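Local coordinates for protein probable ubiquitin-conjugating enzyme E2 7 (Caenorhabditis elegans, PDB 1PZV) that probably acts as an E2 ubiquitin-conjugating enzyme, taking ubiquitin from E1 as a thioester and helping to attach it to other proteins, at residues 10-15 against 23-28; 46-51 against 74-79; 55-60 against 66-71; 87-92 against 119-124. All blocks are in the same frame, centred on the assembly; numbering follows the deposited sequence.

Contact 1: residues 10-15 against 23-28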
loop_
_atom_site.group_PDB
_atom_site.type_symbol
_atom_site.label_atom_id
_atom_site.label_comp_id
_atom_site.label_asym_id
_atom_site.label_seq_id
_atom_site.Cartn_x
_atom_site.Cartn_y
_atom_site.Cartn_z
ATOM N N LYS A 10 -10.282 -16.439 4.924
ATOM C CA LYS A 10 -10.072 -16.302 6.357
ATOM C C LYS A 10 -9.424 -14.956 6.658
ATOM O O LYS A 10 -9.902 -14.224 7.520
ATOM C CB LYS A 10 -9.189 -17.455 6.875
ATOM C CG LYS A 10 -8.713 -17.318 8.317
ATOM C CD LYS A 10 -9.868 -17.314 9.288
ATOM C CE LYS A 10 -9.430 -16.769 10.644
ATOM N NZ LYS A 10 -10.571 -16.619 11.602
ATOM N N GLN A 11 -8.347 -14.629 5.944
ATOM C CA GLN A 11 -7.644 -13.369 6.162
ATOM C C GLN A 11 -8.518 -12.141 5.878
ATOM O O GLN A 11 -8.529 -11.180 6.669
ATOM C CB GLN A 11 -6.357 -13.319 5.327
ATOM C CG GLN A 11 -5.325 -14.357 5.763
ATOM C CD GLN A 11 -3.972 -14.180 5.102
ATOM O OE1 GLN A 11 -3.034 -14.921 5.373
ATOM N NE2 GLN A 11 -3.867 -13.195 4.233
ATOM N N LEU A 12 -9.249 -12.173 4.763
ATOM C CA LEU A 12 -10.135 -11.071 4.402
ATOM C C LEU A 12 -11.168 -10.848 5.501
ATOM O O LEU A 12 -11.468 -9.707 5.871
ATOM C CB LEU A 12 -10.860 -11.372 3.089
ATOM C CG LEU A 12 -11.959 -10.374 2.682
ATOM C CD1 LEU A 12 -11.375 -8.985 2.581
ATOM C CD2 LEU A 12 -12.594 -10.789 1.355
ATOM N N ALA A 13 -11.706 -11.952 6.015
ATOM C CA ALA A 13 -12.712 -11.915 7.068
ATOM C C ALA A 13 -12.192 -11.298 8.357
ATOM O O ALA A 13 -12.883 -10.495 8.971
ATOM C CB ALA A 13 -13.244 -13.324 7.334
ATOM N N ASP A 14 -10.988 -11.665 8.779
ATOM C CA ASP A 14 -10.457 -11.090 10.006
ATOM C C ASP A 14 -10.302 -9.604 9.764
ATOM O O ASP A 14 -10.699 -8.770 10.579
ATOM C CB ASP A 14 -9.097 -11.691 10.370
ATOM C CG ASP A 14 -9.157 -13.192 10.601
ATOM O OD1 ASP A 14 -10.153 -13.686 11.193
ATOM O OD2 ASP A 14 -8.187 -13.877 10.199
ATOM N N MET A 15 -9.728 -9.297 8.610
ATOM C CA MET A 15 -9.476 -7.938 8.164
ATOM C C MET A 15 -10.726 -7.065 8.330
ATOM O O MET A 15 -10.658 -5.930 8.831
ATOM C CB MET A 15 -9.067 -7.995 6.685
ATOM C CG MET A 15 -8.101 -6.924 6.220
ATOM S SD MET A 15 -6.547 -6.937 7.149
ATOM C CE MET A 15 -6.683 -5.301 7.962
ATOM N N PHE A 23 -7.451 1.027 7.624
ATOM C CA PHE A 23 -7.480 0.226 6.405
ATOM C C PHE A 23 -8.834 -0.469 6.289
ATOM O O PHE A 23 -9.313 -1.098 7.241
ATOM C CB PHE A 23 -6.369 -0.830 6.432
ATOM C CG PHE A 23 -4.987 -0.290 6.158
ATOM C CD1 PHE A 23 -4.551 -0.082 4.851
ATOM C CD2 PHE A 23 -4.118 -0.001 7.207
ATOM C CE1 PHE A 23 -3.260 0.402 4.591
ATOM C CE2 PHE A 23 -2.815 0.488 6.959
ATOM C CZ PHE A 23 -2.390 0.690 5.653
ATOM N N SER A 24 -9.452 -0.348 5.120
ATOM C CA SER A 24 -10.752 -0.966 4.854
ATOM C C SER A 24 -10.594 -1.917 3.658
ATOM O O SER A 24 -10.220 -1.488 2.566
ATOM C CB SER A 24 -11.779 0.126 4.544
ATOM O OG SER A 24 -13.001 -0.420 4.087
ATOM N N ALA A 25 -10.875 -3.202 3.854
ATOM C CA ALA A 25 -10.707 -4.167 2.765
ATOM C C ALA A 25 -12.004 -4.802 2.271
ATOM O O ALA A 25 -12.898 -5.108 3.055
ATOM C CB ALA A 25 -9.706 -5.265 3.183
ATOM N N GLY A 26 -12.092 -4.996 0.963
ATOM C CA GLY A 26 -13.270 -5.597 0.377
ATOM C C GLY A 26 -12.868 -6.237 -0.928
ATOM O O GLY A 26 -11.697 -6.227 -1.280
ATOM N N LEU A 27 -13.828 -6.792 -1.655
ATOM C CA LEU A 27 -13.543 -7.443 -2.930
ATOM C C LEU A 27 -14.085 -6.659 -4.107
ATOM O O LEU A 27 -15.208 -6.170 -4.050
ATOM C CB LEU A 27 -14.178 -8.827 -2.961
ATOM C CG LEU A 27 -13.584 -9.892 -2.050
ATOM C CD1 LEU A 27 -14.479 -11.129 -2.113
ATOM C CD2 LEU A 27 -12.140 -10.221 -2.487
ATOM N N VAL A 28 -13.299 -6.545 -5.173
ATOM C CA VAL A 28 -13.768 -5.843 -6.364
ATOM C C VAL A 28 -14.959 -6.634 -6.906
ATOM O O VAL A 28 -16.014 -6.071 -7.203
ATOM C CB VAL A 28 -12.678 -5.781 -7.456
ATOM C CG1 VAL A 28 -13.248 -5.135 -8.719
ATOM C CG2 VAL A 28 -11.463 -5.005 -6.942
#
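L12 and M15, one turn apart on the same side of a helix, meet A25 and L27 on a strand, with the short chain of A25 lying under both. All the contacts across are apolar. The two methyls of L12 divide the work: CD1 rests on A25 CB at 4.1 Å, while CD2 leans on L27, 3.7 Å from its CG and almost as near its two methyls. The L12 and L27 chains cross obliquely. With CG of L12 anti to the backbone N (chi1 172°), the isobutyl fork spreads along one side of the strand, from A25 to L27. M15 adds its CG methylene, 3.8 Å from A25 CB, before its chain bends at chi2 and chi3. Alanine suits this place, since one methyl fills the notch between two longer chains, and the next residue, G26, puts only backbone beneath L12.

No hydrogen bond or salt bridge joins the two segments. A salt bridge within the helix lies off to one side: K10 NZ is bonded to D14 OD1 at 3.0 Å, one turn along, on the syn side of the carboxylate.

The helix axis runs 8.4 Å from that of the strand, at 137° between their directions. Strand 23-27 is one edge of the meander sheet and pairs with strand 35-41, whose W36 touches both L12 and L27; M15 and F23 reach instead to L119 of helix 115-127.

Contact 2: residues 46-51 against 74-79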
loop_
_atom_site.group_PDB
_atom_site.type_symbol
_atom_site.label_atom_id
_atom_site.label_comp_id
_atom_site.label_asym_id
_atom_site.label_seq_id
_atom_site.Cartn_x
_atom_site.Cartn_y
_atom_site.Cartn_z
ATOM N N THR A 46 1.926 12.183 9.515
ATOM C CA THR A 46 2.642 11.883 8.281
ATOM C C THR A 46 2.018 12.847 7.279
ATOM O O THR A 46 0.915 13.342 7.510
ATOM C CB THR A 46 2.424 10.412 7.787
ATOM O OG1 THR A 46 1.150 10.301 7.148
ATOM C CG2 THR A 46 2.477 9.429 8.947
ATOM N N LEU A 47 2.714 13.125 6.182
ATOM C CA LEU A 47 2.190 14.041 5.177
ATOM C C LEU A 47 0.881 13.524 4.608
ATOM O O LEU A 47 0.066 14.278 4.053
ATOM C CB LEU A 47 3.205 14.237 4.059
ATOM C CG LEU A 47 4.486 14.910 4.536
ATOM C CD1 LEU A 47 5.434 15.056 3.358
ATOM C CD2 LEU A 47 4.156 16.266 5.157
ATOM N N TYR A 48 0.683 12.225 4.743
ATOM C CA TYR A 48 -0.535 11.611 4.271
ATOM C C TYR A 48 -1.344 11.475 5.553
ATOM O O TYR A 48 -1.116 10.554 6.337
ATOM C CB TYR A 48 -0.205 10.252 3.653
ATOM C CG TYR A 48 1.025 10.294 2.765
ATOM C CD1 TYR A 48 2.310 10.370 3.313
ATOM C CD2 TYR A 48 0.907 10.274 1.375
ATOM C CE1 TYR A 48 3.437 10.424 2.497
ATOM C CE2 TYR A 48 2.030 10.329 0.550
ATOM C CZ TYR A 48 3.291 10.404 1.116
ATOM O OH TYR A 48 4.401 10.475 0.295
ATOM N N GLU A 49 -2.253 12.414 5.795
ATOM C CA GLU A 49 -3.056 12.377 7.008
ATOM C C GLU A 49 -4.539 12.203 6.750
ATOM O O GLU A 49 -5.170 11.282 7.297
ATOM C CB GLU A 49 -2.853 13.639 7.827
ATOM C CG GLU A 49 -1.879 13.489 8.971
ATOM C CD GLU A 49 -2.397 14.141 10.247
ATOM O OE1 GLU A 49 -1.573 14.643 11.040
ATOM O OE2 GLU A 49 -3.630 14.143 10.460
ATOM N N GLY A 50 -5.104 13.084 5.932
ATOM C CA GLY A 50 -6.523 12.983 5.638
ATOM C C GLY A 50 -6.757 12.293 4.313
ATOM O O GLY A 50 -7.812 12.431 3.704
ATOM N N GLY A 51 -5.772 11.531 3.871
ATOM C CA GLY A 51 -5.905 10.867 2.598
ATOM C C GLY A 51 -6.730 9.599 2.567
ATOM O O GLY A 51 -6.590 8.730 3.420
ATOM N N SER A 74 -5.826 6.234 -7.309
ATOM C CA SER A 74 -5.881 7.412 -6.462
ATOM C C SER A 74 -4.492 7.991 -6.378
ATOM O O SER A 74 -3.607 7.444 -5.736
ATOM C CB SER A 74 -6.444 7.096 -5.082
ATOM O OG SER A 74 -7.806 7.482 -4.975
ATOM N N GLU A 75 -4.316 9.136 -7.029
ATOM C CA GLU A 75 -3.075 9.896 -7.067
ATOM C C GLU A 75 -2.372 9.898 -5.719
ATOM O O GLU A 75 -2.992 10.160 -4.689
ATOM C CB GLU A 75 -3.414 11.341 -7.446
ATOM C CG GLU A 75 -3.072 11.754 -8.858
ATOM C CD GLU A 75 -1.609 12.088 -8.991
ATOM O OE1 GLU A 75 -0.801 11.146 -9.083
ATOM O OE2 GLU A 75 -1.267 13.287 -9.001
ATOM N N ILE A 76 -1.077 9.613 -5.725
ATOM C CA ILE A 76 -0.295 9.653 -4.496
ATOM C C ILE A 76 1.137 10.002 -4.885
ATOM O O ILE A 76 1.631 9.533 -5.913
ATOM C CB ILE A 76 -0.328 8.307 -3.741
ATOM C CG1 ILE A 76 0.338 8.476 -2.375
ATOM C CG2 ILE A 76 0.358 7.220 -4.565
ATOM C CD1 ILE A 76 0.004 7.374 -1.403
ATOM N N TRP A 77 1.791 10.841 -4.086
ATOM C CA TRP A 77 3.164 11.247 -4.381
ATOM C C TRP A 77 4.107 10.670 -3.344
ATOM O O TRP A 77 4.274 11.222 -2.255
ATOM C CB TRP A 77 3.284 12.779 -4.412
ATOM C CG TRP A 77 4.578 13.269 -5.020
ATOM C CD1 TRP A 77 5.578 13.946 -4.380
ATOM C CD2 TRP A 77 5.036 13.061 -6.366
ATOM N NE1 TRP A 77 6.634 14.158 -5.234
ATOM C CE2 TRP A 77 6.332 13.621 -6.458
ATOM C CE3 TRP A 77 4.484 12.439 -7.498
ATOM C CZ2 TRP A 77 7.081 13.591 -7.642
ATOM C CZ3 TRP A 77 5.233 12.409 -8.680
ATOM C CH2 TRP A 77 6.520 12.976 -8.735
ATOM N N HIS A 78 4.724 9.546 -3.693
ATOM C CA HIS A 78 5.637 8.873 -2.774
ATOM C C HIS A 78 6.856 8.236 -3.457
ATOM O O HIS A 78 6.767 7.676 -4.561
ATOM C CB HIS A 78 4.880 7.792 -1.983
ATOM C CG HIS A 78 5.624 7.291 -0.788
ATOM N ND1 HIS A 78 5.614 7.949 0.426
ATOM C CD2 HIS A 78 6.416 6.207 -0.615
ATOM C CE1 HIS A 78 6.360 7.292 1.290
ATOM N NE2 HIS A 78 6.861 6.227 0.684
ATOM N N PRO A 79 8.018 8.325 -2.799
ATOM C CA PRO A 79 9.277 7.769 -3.295
ATOM C C PRO A 79 9.175 6.285 -3.656
ATOM O O PRO A 79 9.805 5.829 -4.617
ATOM C CB PRO A 79 10.233 8.001 -2.130
ATOM C CG PRO A 79 9.740 9.310 -1.572
ATOM C CD PRO A 79 8.238 9.140 -1.589
#
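At the edge of the H78 imidazole, in the ring plane, lies the hydroxyl of Y48, while CD of P79 lies 3.3 Å above one face, toward the rim. At the edge of the Y48 ring, near its plane, sits the carbonyl oxygen of W77. The two rings are oblique to each other, with planes at 60° and centroids 5.5 Å apart. H78 and P79 open the His-Pro-Asn motif of E2 enzymes, and Y48 comes from the loop between strands 35-41 and 52-58, so the contact ties that loop to the approach to the active site; the H78 side chain is about 9 Å from that of C88, the predicted thioester cysteine.

Tyrosine suits its place because the ring is apolar along its flank and polar at its end. I76 reaches across at about a right angle, and I76 CG1 is 3.9 Å from Y48 CE2. I76 also touches L126 of helix 115-127, and V154 of helix 147-161 touches the Y48 side chain. A phenylalanine in place of Y48 would probably leave H78 ND1 and the W77 carbonyl without their shared partner.

The hydroxyl is gripped twice: it donates to W77 O at 2.7 Å, the donor tilted 29° from the carbonyl plane, and accepts from H78 ND1, carried there by a CG opposite the backbone N, at 2.8 Å and an N-H...O angle of 157°.

Contact 3: residues 55-60 against 66-71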
loop_
_atom_site.group_PDB
_atom_site.type_symbol
_atom_site.label_atom_id
_atom_site.label_comp_id
_atom_site.label_asym_id
_atom_site.label_seq_id
_atom_site.Cartn_x
_atom_site.Cartn_y
_atom_site.Cartn_z
ATOM N N ALA A 55 -6.769 1.377 -3.190
ATOM C CA ALA A 55 -5.724 0.521 -3.752
ATOM C C ALA A 55 -6.228 -0.887 -4.049
ATOM O O ALA A 55 -7.233 -1.345 -3.494
ATOM C CB ALA A 55 -4.514 0.464 -2.806
ATOM N N ILE A 56 -5.520 -1.580 -4.925
ATOM C CA ILE A 56 -5.916 -2.922 -5.282
ATOM C C ILE A 56 -4.808 -3.931 -5.100
ATOM O O ILE A 56 -3.674 -3.721 -5.544
ATOM C CB ILE A 56 -6.419 -2.971 -6.716
ATOM C CG1 ILE A 56 -7.755 -2.229 -6.790
ATOM C CG2 ILE A 56 -6.535 -4.419 -7.181
ATOM C CD1 ILE A 56 -8.426 -2.280 -8.130
ATOM N N LEU A 57 -5.157 -5.023 -4.418
ATOM C CA LEU A 57 -4.229 -6.115 -4.149
ATOM C C LEU A 57 -4.533 -7.290 -5.062
ATOM O O LEU A 57 -5.664 -7.770 -5.118
ATOM C CB LEU A 57 -4.341 -6.576 -2.693
ATOM C CG LEU A 57 -3.714 -5.719 -1.596
ATOM C CD1 LEU A 57 -4.157 -6.235 -0.251
ATOM C CD2 LEU A 57 -2.202 -5.757 -1.705
ATOM N N ASP A 58 -3.519 -7.740 -5.786
ATOM C CA ASP A 58 -3.665 -8.880 -6.681
ATOM C C ASP A 58 -2.951 -10.057 -6.041
ATOM O O ASP A 58 -1.736 -10.000 -5.825
ATOM C CB ASP A 58 -3.035 -8.567 -8.035
ATOM C CG ASP A 58 -3.871 -7.606 -8.855
ATOM O OD1 ASP A 58 -4.852 -8.057 -9.479
ATOM O OD2 ASP A 58 -3.556 -6.401 -8.864
ATOM N N PHE A 59 -3.695 -11.114 -5.724
ATOM C CA PHE A 59 -3.085 -12.289 -5.109
ATOM C C PHE A 59 -2.921 -13.440 -6.093
ATOM O O PHE A 59 -3.881 -13.846 -6.760
ATOM C CB PHE A 59 -3.924 -12.806 -3.932
ATOM C CG PHE A 59 -4.065 -11.838 -2.801
ATOM C CD1 PHE A 59 -5.025 -10.827 -2.846
ATOM C CD2 PHE A 59 -3.236 -11.931 -1.687
ATOM C CE1 PHE A 59 -5.161 -9.930 -1.790
ATOM C CE2 PHE A 59 -3.364 -11.038 -0.627
ATOM C CZ PHE A 59 -4.326 -10.033 -0.679
ATOM N N PRO A 60 -1.702 -13.995 -6.187
ATOM C CA PRO A 60 -1.453 -15.115 -7.097
ATOM C C PRO A 60 -2.289 -16.320 -6.659
ATOM O O PRO A 60 -2.896 -16.311 -5.587
ATOM C CB PRO A 60 0.040 -15.364 -6.933
ATOM C CG PRO A 60 0.279 -14.989 -5.514
ATOM C CD PRO A 60 -0.497 -13.695 -5.395
ATOM N N LYS A 66 4.115 -16.562 -2.389
ATOM C CA LYS A 66 4.190 -15.699 -3.558
ATOM C C LYS A 66 3.438 -14.433 -3.186
ATOM O O LYS A 66 2.222 -14.448 -3.004
ATOM C CB LYS A 66 3.556 -16.388 -4.774
ATOM C CG LYS A 66 3.483 -15.528 -6.031
ATOM C CD LYS A 66 4.846 -15.037 -6.504
ATOM C CE LYS A 66 4.679 -14.077 -7.688
ATOM N NZ LYS A 66 5.975 -13.550 -8.198
ATOM N N PRO A 67 4.167 -13.319 -3.049
ATOM C CA PRO A 67 3.608 -12.013 -2.688
ATOM C C PRO A 67 2.552 -11.510 -3.660
ATOM O O PRO A 67 2.556 -11.843 -4.850
ATOM C CB PRO A 67 4.826 -11.083 -2.690
ATOM C CG PRO A 67 5.986 -11.985 -2.586
ATOM C CD PRO A 67 5.598 -13.204 -3.362
ATOM N N PRO A 68 1.609 -10.720 -3.150
ATOM C CA PRO A 68 0.572 -10.179 -4.021
ATOM C C PRO A 68 1.144 -8.878 -4.570
ATOM O O PRO A 68 2.126 -8.361 -4.040
ATOM C CB PRO A 68 -0.582 -9.944 -3.059
ATOM C CG PRO A 68 0.134 -9.553 -1.794
ATOM C CD PRO A 68 1.236 -10.577 -1.732
ATOM N N LYS A 69 0.554 -8.357 -5.634
ATOM C CA LYS A 69 1.025 -7.098 -6.195
ATOM C C LYS A 69 0.104 -6.007 -5.674
ATOM O O LYS A 69 -1.116 -6.185 -5.656
ATOM C CB LYS A 69 0.989 -7.135 -7.731
ATOM C CG LYS A 69 2.031 -8.064 -8.357
ATOM C CD LYS A 69 2.108 -7.892 -9.871
ATOM C CE LYS A 69 3.308 -8.635 -10.456
ATOM N NZ LYS A 69 3.474 -8.389 -11.922
ATOM N N MET A 70 0.673 -4.893 -5.225
ATOM C CA MET A 70 -0.153 -3.808 -4.720
ATOM C C MET A 70 -0.049 -2.573 -5.585
ATOM O O MET A 70 1.014 -1.965 -5.683
ATOM C CB MET A 70 0.225 -3.454 -3.287
ATOM C CG MET A 70 -0.705 -2.424 -2.668
ATOM S SD MET A 70 -0.438 -2.291 -0.904
ATOM C CE MET A 70 -1.781 -1.235 -0.413
ATOM N N LYS A 71 -1.162 -2.209 -6.211
ATOM C CA LYS A 71 -1.206 -1.040 -7.075
ATOM C C LYS A 71 -2.160 0.017 -6.534
ATOM O O LYS A 71 -3.349 -0.237 -6.367
ATOM C CB LYS A 71 -1.656 -1.433 -8.488
ATOM C CG LYS A 71 -1.851 -0.234 -9.398
ATOM C CD LYS A 71 -2.040 -0.640 -10.857
ATOM C CE LYS A 71 -2.210 0.595 -11.746
ATOM N NZ LYS A 71 -2.123 0.268 -13.198
#
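L57 and M70 meet at the apolar centre of a beta hairpin, the last two strands of the meander sheet in the UBC fold. They form a non-hydrogen-bonded antiparallel pair, and L57 CD2 lies 3.7 Å from M70 CB. The M70 chain leaves the backbone trans to N (chi1 -174°) and stays extended, passing on to set its CE against A55 CB at 4.0 Å. Unbranched, flexible methionine can span both neighbours, and it also meets V122 of helix 115-127.

Where the strands run out, F59 and P68 run alongside each other in the same direction. P68 CB stands over one face of the ring, 4.0 Å from its centroid, in a CH-pi contact; Y63 meets the same phenylalanine edge-to-face. An alanine at F59 would probably leave P68 without its aromatic seat and open a gap beside W36 and Y63. Further out, P60 packs across the aliphatic start of K66, whose chain then turns at chi2 and carries its ammonium to a salt bridge with D94. P67 and P68 close the Pro-x-x-Pro-Pro sequence familiar in E2 enzymes.

The other face of the sheet carries I56, D58, K69 and K71, and is the more polar; K69 and K71 suit it, since both are exposed and their long chains can extend into solvent. Four backbone bonds join the strands. I56 and K71 exchange one pair, D58 and K69 the other, in which D58 N reaches K69 O at 2.9 Å and K69 N returns to D58 O at 2.8 Å.

Contact 4: residues 87-92 against 119-124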
loop_
_atom_site.group_PDB
_atom_site.type_symbol
_atom_site.label_atom_id
_atom_site.label_comp_id
_atom_site.label_asym_id
_atom_site.label_seq_id
_atom_site.Cartn_x
_atom_site.Cartn_y
_atom_site.Cartn_z
ATOM N N VAL A 87 3.118 -0.062 -5.805
ATOM C CA VAL A 87 3.883 0.090 -4.586
ATOM C C VAL A 87 5.058 -0.853 -4.681
ATOM O O VAL A 87 4.894 -2.021 -5.025
ATOM C CB VAL A 87 3.074 -0.278 -3.350
ATOM C CG1 VAL A 87 3.894 0.019 -2.105
ATOM C CG2 VAL A 87 1.772 0.487 -3.338
ATOM N N CYS A 88 6.244 -0.345 -4.383
ATOM C CA CYS A 88 7.439 -1.160 -4.450
ATOM C C CYS A 88 8.183 -1.173 -3.135
ATOM O O CYS A 88 8.948 -0.260 -2.837
ATOM C CB CYS A 88 8.349 -0.647 -5.561
ATOM S SG CYS A 88 7.540 -0.622 -7.196
ATOM N N ILE A 89 7.947 -2.220 -2.350
ATOM C CA ILE A 89 8.603 -2.387 -1.052
ATOM C C ILE A 89 9.139 -3.819 -0.906
ATOM O O ILE A 89 8.631 -4.739 -1.545
ATOM C CB ILE A 89 7.630 -2.047 0.090
ATOM C CG1 ILE A 89 6.369 -2.921 -0.023
ATOM C CG2 ILE A 89 7.306 -0.552 0.043
ATOM C CD1 ILE A 89 5.329 -2.658 1.036
ATOM N N SER A 90 10.167 -3.992 -0.075
ATOM C CA SER A 90 10.822 -5.294 0.120
ATOM C C SER A 90 9.909 -6.493 0.349
ATOM O O SER A 90 10.017 -7.516 -0.341
ATOM C CB SER A 90 11.806 -5.224 1.291
ATOM O OG SER A 90 12.749 -4.185 1.117
ATOM N N ILE A 91 9.020 -6.361 1.329
ATOM C CA ILE A 91 8.120 -7.436 1.691
ATOM C C ILE A 91 7.212 -7.925 0.565
ATOM O O ILE A 91 6.488 -8.898 0.733
ATOM C CB ILE A 91 7.276 -7.034 2.911
ATOM C CG1 ILE A 91 6.602 -8.267 3.502
ATOM C CG2 ILE A 91 6.251 -5.984 2.516
ATOM C CD1 ILE A 91 5.858 -7.988 4.769
ATOM N N LEU A 92 7.230 -7.255 -0.579
ATOM C CA LEU A 92 6.412 -7.705 -1.696
ATOM C C LEU A 92 7.334 -8.424 -2.652
ATOM O O LEU A 92 6.892 -9.116 -3.576
ATOM C CB LEU A 92 5.726 -6.537 -2.397
ATOM C CG LEU A 92 4.602 -5.861 -1.607
ATOM C CD1 LEU A 92 3.917 -4.812 -2.481
ATOM C CD2 LEU A 92 3.584 -6.902 -1.151
ATOM N N LEU A 119 -0.119 -4.798 5.022
ATOM C CA LEU A 119 -0.733 -3.540 5.410
ATOM C C LEU A 119 0.079 -2.793 6.466
ATOM O O LEU A 119 0.184 -1.557 6.431
ATOM C CB LEU A 119 -2.170 -3.764 5.882
ATOM C CG LEU A 119 -3.136 -4.249 4.789
ATOM C CD1 LEU A 119 -4.568 -4.187 5.310
ATOM C CD2 LEU A 119 -2.993 -3.391 3.556
ATOM N N LEU A 120 0.669 -3.536 7.391
ATOM C CA LEU A 120 1.472 -2.912 8.426
ATOM C C LEU A 120 2.721 -2.296 7.828
ATOM O O LEU A 120 3.060 -1.151 8.133
ATOM C CB LEU A 120 1.865 -3.931 9.502
ATOM C CG LEU A 120 0.750 -4.291 10.488
ATOM C CD1 LEU A 120 1.191 -5.405 11.412
ATOM C CD2 LEU A 120 0.372 -3.041 11.272
ATOM N N SER A 121 3.417 -3.044 6.978
ATOM C CA SER A 121 4.629 -2.494 6.382
ATOM C C SER A 121 4.274 -1.297 5.487
ATOM O O SER A 121 5.139 -0.484 5.154
ATOM C CB SER A 121 5.404 -3.572 5.602
ATOM O OG SER A 121 4.791 -3.873 4.369
ATOM N N VAL A 122 2.999 -1.178 5.117
ATOM C CA VAL A 122 2.558 -0.048 4.296
ATOM C C VAL A 122 2.430 1.235 5.137
ATOM O O VAL A 122 2.702 2.340 4.654
ATOM C CB VAL A 122 1.226 -0.344 3.603
ATOM C CG1 VAL A 122 0.711 0.909 2.890
ATOM C CG2 VAL A 122 1.414 -1.478 2.631
ATOM N N ILE A 123 2.013 1.095 6.387
ATOM C CA ILE A 123 1.947 2.268 7.230
ATOM C C ILE A 123 3.391 2.773 7.358
ATOM O O ILE A 123 3.642 3.981 7.364
ATOM C CB ILE A 123 1.408 1.940 8.631
ATOM C CG1 ILE A 123 -0.090 1.657 8.554
ATOM C CG2 ILE A 123 1.694 3.106 9.594
ATOM C CD1 ILE A 123 -0.703 1.318 9.890
ATOM N N SER A 124 4.334 1.838 7.458
ATOM C CA SER A 124 5.742 2.182 7.562
ATOM C C SER A 124 6.197 2.944 6.320
ATOM O O SER A 124 6.836 3.983 6.423
ATOM C CB SER A 124 6.594 0.919 7.696
ATOM O OG SER A 124 6.480 0.332 8.972
#
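S121 is the helix residue against which I89 and I91 both close, and the closest approaches gather round its hydroxyl. I91 brings a branch, CG2, to 3.2 Å from S121 OG, whereas I89 comes with the end of its chain, CD1 lying 3.6 Å from the same oxygen. These are carbon-to-oxygen contacts, and no hydrogen bond joins the segments. The hydroxyl instead bonds back to I118 O in its own helix, a use for which its position between the backbone N and the carbonyl carbon (chi1 75°) is suited. A serine is well placed here: small enough to admit two isoleucines, and able to satisfy its polar atom within the helix.

Beside this centre the packing slackens. I89 CD1 is 4.4 Å from V122 CG2, and V122 also touches M70 of strand 69-72. L92 sends its side chain to M70 as well, instead of to the helix. On the outer side, the side chains of C88 and S90 touch A135 and R108 instead, while on the helix L120 and S124 are exposed.

The loop is folded compactly by L92 N bonding to I89 O at 3.0 Å, which marks a short 3-10 segment, 90-92, just beyond C88, the predicted site of the ubiquitin thioester. A cysteine followed by such a turn, with a central helix packed behind it, is the active-site architecture of E2 enzymes.

In the fold
From the N terminus, contact 1 closes the short connection between helix 5-17 and the first strand of the meander. The chain then runs through strand 35-41 to residues 46-51, which open contact 2; the hairpin of contact 3 is nested within the loop that contact 2 closes, on the other side of the chain's centre. Contact 4 follows in series and closes the long excursion from the active-site loop to helix 115-127. Helix 115-127 meets contact 1 through L119 and I123, while M70 of contact 3 adjoins V87 and L92 on the other segment of contact 4. Contacts 2 and 4 do not touch, their nearest atoms being about 6 Å apart.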